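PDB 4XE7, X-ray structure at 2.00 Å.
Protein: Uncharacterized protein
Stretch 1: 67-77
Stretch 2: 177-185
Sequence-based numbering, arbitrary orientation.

Stretch 1, residues 67-77: DEDIELLHVRI
Stretch 2 177-185: VEFLDGTYE

The most unusual feature of this contact is a histidine ring roofed by a leucine. Leu 180 (m, chi2 t) lays CB 3.9 Å from the centroid of the His 74 ring, 10° off its normal, a CH-pi contact over the face. His 74 (chi1 t, chi2 -164°) also has its backbone O accept a hydrogen bond from Leu 180 N at 2.8 Å, while one water lies 2.8 Å from both His 74 ND1 and Asp 181 OD2. Histidine suits this place because its flat ring offers a face to Leu 180 and a nitrogen, ND1, to the water.

The strands pair antiparallel through Val 75 to Ile 77 and Val 177 to Phe 179, their N-to-C directions 144° apart and their axes 4.6 Å apart at closest approach. Val 75 faces Phe 179 (CA-CA 4.7 Å) and Ile 77 faces Val 177 (CA-CA 4.6 Å) as non-hydrogen-bonded pairs. Between them, Arg 76 and Glu 178 (CA-CA 5.0 Å) exchange hydrogen bonds, Arg 76 N to Glu 178 O and Glu 178 N to Arg 76 O, both 2.8 Å. Branched and aromatic side chains suit the buried face: Val 75 (m) brings CG1 to 3.8 Å from Phe 179 CD2, and Ile 77 CG1 (m, t) lies 4.1 Å from Val 177 CG1 (t). Leu 73 CD2 meets the edge of the Phe 179 ring (m, chi2 95°), 4.1 Å from CE2. Charged Arg 76 and Glu 178 occupy the other, partly exposed face.

Leu 72 (t, t) packs CD2 3.7 Å from Asp 181 CB. Asp 181 (t) accepts at OD1 from Gly 182 N, 2.6 Å. Gly 182 (phi 74°, psi -163°) opens a type I turn to Glu 185; an ideal CB here would clash with Leu 72 O at 2.6 Å. Tyr 184 (m) donates from OH to Asp 69 OD2 (chi1 p), 2.7 Å, the phenol's reach tying the turn to the 3-10 segment 68-70. Altogether 711 Å² is buried.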

# COMPACT_ATOMS: atom_id res chain seq x y z
N ASP A 67 -1.84 -11.86 6.65
CA ASP A 67 -1.92 -12.02 5.20
C ASP A 67 -1.17 -13.29 4.81
O ASP A 67 -0.43 -13.31 3.83
CB ASP A 67 -1.36 -10.80 4.45
CG ASP A 67 -2.16 -9.52 4.73
OD1 ASP A 67 -3.39 -9.59 4.90
OD2 ASP A 67 -1.54 -8.43 4.74
N GLU A 68 -1.34 -14.34 5.60
CA GLU A 68 -0.67 -15.59 5.29
C GLU A 68 -1.25 -16.17 4.03
O GLU A 68 -0.60 -16.95 3.34
CB GLU A 68 -0.79 -16.59 6.45
CG GLU A 68 -0.04 -16.16 7.71
CD GLU A 68 -0.19 -17.15 8.86
OE1 GLU A 68 -1.33 -17.43 9.26
OE2 GLU A 68 0.85 -17.63 9.36
N ASP A 69 -2.47 -15.76 3.68
CA ASP A 69 -3.12 -16.38 2.54
C ASP A 69 -2.57 -15.92 1.19
O ASP A 69 -2.96 -16.46 0.16
CB ASP A 69 -4.64 -16.17 2.59
CG ASP A 69 -5.04 -14.69 2.61
OD1 ASP A 69 -4.16 -13.81 2.69
OD2 ASP A 69 -6.26 -14.43 2.58
N ILE A 70 -1.66 -14.95 1.18
CA ILE A 70 -1.05 -14.55 -0.08
C ILE A 70 0.42 -14.95 -0.18
O ILE A 70 1.08 -14.67 -1.18
CB ILE A 70 -1.16 -13.05 -0.32
CG1 ILE A 70 -0.40 -12.29 0.76
CG2 ILE A 70 -2.63 -12.64 -0.39
CD1 ILE A 70 -0.18 -10.84 0.45
N GLU A 71 0.91 -15.63 0.86
CA GLU A 71 2.28 -16.15 0.88
C GLU A 71 2.48 -17.25 -0.17
O GLU A 71 3.56 -17.43 -0.73
CB GLU A 71 2.64 -16.69 2.27
CG GLU A 71 2.63 -15.63 3.37
CD GLU A 71 2.92 -16.19 4.76
OE1 GLU A 71 3.21 -17.40 4.88
OE2 GLU A 71 2.84 -15.41 5.74
N LEU A 72 1.41 -17.99 -0.44
CA LEU A 72 1.50 -19.07 -1.39
C LEU A 72 0.36 -19.00 -2.39
O LEU A 72 -0.72 -19.53 -2.16
CB LEU A 72 1.49 -20.42 -0.66
CG LEU A 72 2.20 -21.59 -1.32
CD1 LEU A 72 2.22 -22.77 -0.34
CD2 LEU A 72 1.55 -21.99 -2.63
N LEU A 73 0.61 -18.33 -3.52
CA LEU A 73 -0.41 -18.21 -4.55
C LEU A 73 -0.02 -19.00 -5.79
O LEU A 73 0.90 -18.63 -6.52
CB LEU A 73 -0.65 -16.73 -4.92
CG LEU A 73 -1.20 -15.89 -3.77
CD1 LEU A 73 -1.16 -14.42 -4.11
CD2 LEU A 73 -2.63 -16.32 -3.40
N HIS A 74 -0.74 -20.09 -6.00
CA HIS A 74 -0.51 -20.97 -7.13
C HIS A 74 -1.87 -21.19 -7.76
O HIS A 74 -2.68 -21.96 -7.24
CB HIS A 74 0.13 -22.28 -6.68
CG HIS A 74 0.27 -23.30 -7.77
ND1 HIS A 74 0.52 -24.64 -7.51
CD2 HIS A 74 0.21 -23.19 -9.12
CE1 HIS A 74 0.59 -25.30 -8.65
NE2 HIS A 74 0.40 -24.44 -9.64
N VAL A 75 -2.15 -20.48 -8.84
CA VAL A 75 -3.52 -20.41 -9.35
C VAL A 75 -3.67 -20.75 -10.81
O VAL A 75 -2.72 -20.64 -11.60
CB VAL A 75 -4.12 -19.01 -9.11
CG1 VAL A 75 -4.16 -18.71 -7.63
CG2 VAL A 75 -3.29 -17.95 -9.84
N ARG A 76 -4.87 -21.20 -11.17
CA ARG A 76 -5.27 -21.30 -12.56
C ARG A 76 -6.31 -20.23 -12.85
O ARG A 76 -7.37 -20.19 -12.22
CB ARG A 76 -5.83 -22.69 -12.86
CG ARG A 76 -6.37 -22.84 -14.25
CD ARG A 76 -5.23 -22.92 -15.25
NE ARG A 76 -5.74 -22.99 -16.62
CZ ARG A 76 -6.15 -24.11 -17.21
NH1 ARG A 76 -6.11 -25.26 -16.55
NH2 ARG A 76 -6.59 -24.08 -18.45
N ILE A 77 -6.02 -19.35 -13.81
CA ILE A 77 -6.93 -18.26 -14.14
C ILE A 77 -7.46 -18.38 -15.57
O ILE A 77 -6.70 -18.30 -16.54
CB ILE A 77 -6.26 -16.90 -13.97
CG1 ILE A 77 -5.88 -16.72 -12.50
CG2 ILE A 77 -7.18 -15.77 -14.46
CD1 ILE A 77 -5.11 -15.44 -12.19
N VAL A 177 -10.84 -18.06 -11.04
CA VAL A 177 -9.55 -18.26 -10.40
C VAL A 177 -9.62 -19.51 -9.53
O VAL A 177 -10.40 -19.58 -8.58
CB VAL A 177 -9.15 -17.06 -9.51
CG1 VAL A 177 -7.76 -17.28 -8.95
CG2 VAL A 177 -9.23 -15.74 -10.30
N GLU A 178 -8.80 -20.50 -9.85
CA GLU A 178 -8.78 -21.72 -9.06
C GLU A 178 -7.48 -21.81 -8.27
O GLU A 178 -6.39 -21.74 -8.85
CB GLU A 178 -8.94 -22.95 -9.95
CG GLU A 178 -8.92 -24.25 -9.15
CD GLU A 178 -8.96 -25.48 -10.02
OE1 GLU A 178 -9.13 -25.35 -11.26
OE2 GLU A 178 -8.81 -26.59 -9.46
N PHE A 179 -7.60 -21.94 -6.96
CA PHE A 179 -6.43 -22.07 -6.11
C PHE A 179 -5.96 -23.53 -6.11
O PHE A 179 -6.73 -24.45 -5.83
CB PHE A 179 -6.74 -21.60 -4.67
CG PHE A 179 -7.06 -20.12 -4.55
CD1 PHE A 179 -8.38 -19.68 -4.55
CD2 PHE A 179 -6.04 -19.19 -4.39
CE1 PHE A 179 -8.68 -18.32 -4.42
CE2 PHE A 179 -6.33 -17.83 -4.25
CZ PHE A 179 -7.66 -17.39 -4.26
N LEU A 180 -4.69 -23.75 -6.44
CA LEU A 180 -4.14 -25.09 -6.57
C LEU A 180 -3.30 -25.48 -5.35
O LEU A 180 -2.87 -26.62 -5.20
CB LEU A 180 -3.31 -25.19 -7.85
CG LEU A 180 -4.11 -24.96 -9.14
CD1 LEU A 180 -3.19 -24.88 -10.34
CD2 LEU A 180 -5.13 -26.06 -9.32
N ASP A 181 -3.07 -24.50 -4.48
CA ASP A 181 -2.26 -24.70 -3.28
C ASP A 181 -2.57 -23.61 -2.25
O ASP A 181 -3.40 -22.73 -2.51
CB ASP A 181 -0.77 -24.69 -3.62
CG ASP A 181 0.07 -25.48 -2.62
OD1 ASP A 181 -0.45 -25.81 -1.54
OD2 ASP A 181 1.25 -25.78 -2.92
N GLY A 182 -1.92 -23.67 -1.10
CA GLY A 182 -2.07 -22.66 -0.07
C GLY A 182 -3.39 -22.75 0.67
O GLY A 182 -4.10 -23.76 0.61
N THR A 183 -3.72 -21.66 1.35
CA THR A 183 -4.91 -21.58 2.20
C THR A 183 -6.23 -21.97 1.55
O THR A 183 -7.05 -22.63 2.18
CB THR A 183 -5.06 -20.15 2.74
OG1 THR A 183 -3.77 -19.65 3.13
CG2 THR A 183 -6.03 -20.12 3.93
N TYR A 184 -6.46 -21.55 0.31
CA TYR A 184 -7.76 -21.80 -0.32
C TYR A 184 -7.73 -22.94 -1.34
O TYR A 184 -8.58 -22.99 -2.23
CB TYR A 184 -8.25 -20.51 -1.00
CG TYR A 184 -8.25 -19.33 -0.03
CD1 TYR A 184 -9.02 -19.38 1.13
CD2 TYR A 184 -7.49 -18.20 -0.27
CE1 TYR A 184 -9.02 -18.33 2.03
CE2 TYR A 184 -7.48 -17.15 0.63
CZ TYR A 184 -8.25 -17.23 1.78
OH TYR A 184 -8.27 -16.20 2.69
N GLU A 185 -6.77 -23.86 -1.19
CA GLU A 185 -6.61 -24.96 -2.14
C GLU A 185 -7.93 -25.68 -2.42
O GLU A 185 -8.64 -26.06 -1.49
CB GLU A 185 -5.58 -25.97 -1.65
CG GLU A 185 -5.54 -27.24 -2.50
CD GLU A 185 -4.48 -28.23 -2.06
OE1 GLU A 185 -3.81 -27.97 -1.03
OE2 GLU A 185 -4.32 -29.27 -2.74
O HOH W 1 -0.78 -18.80 1.62
O HOH W 2 2.30 -25.38 -5.45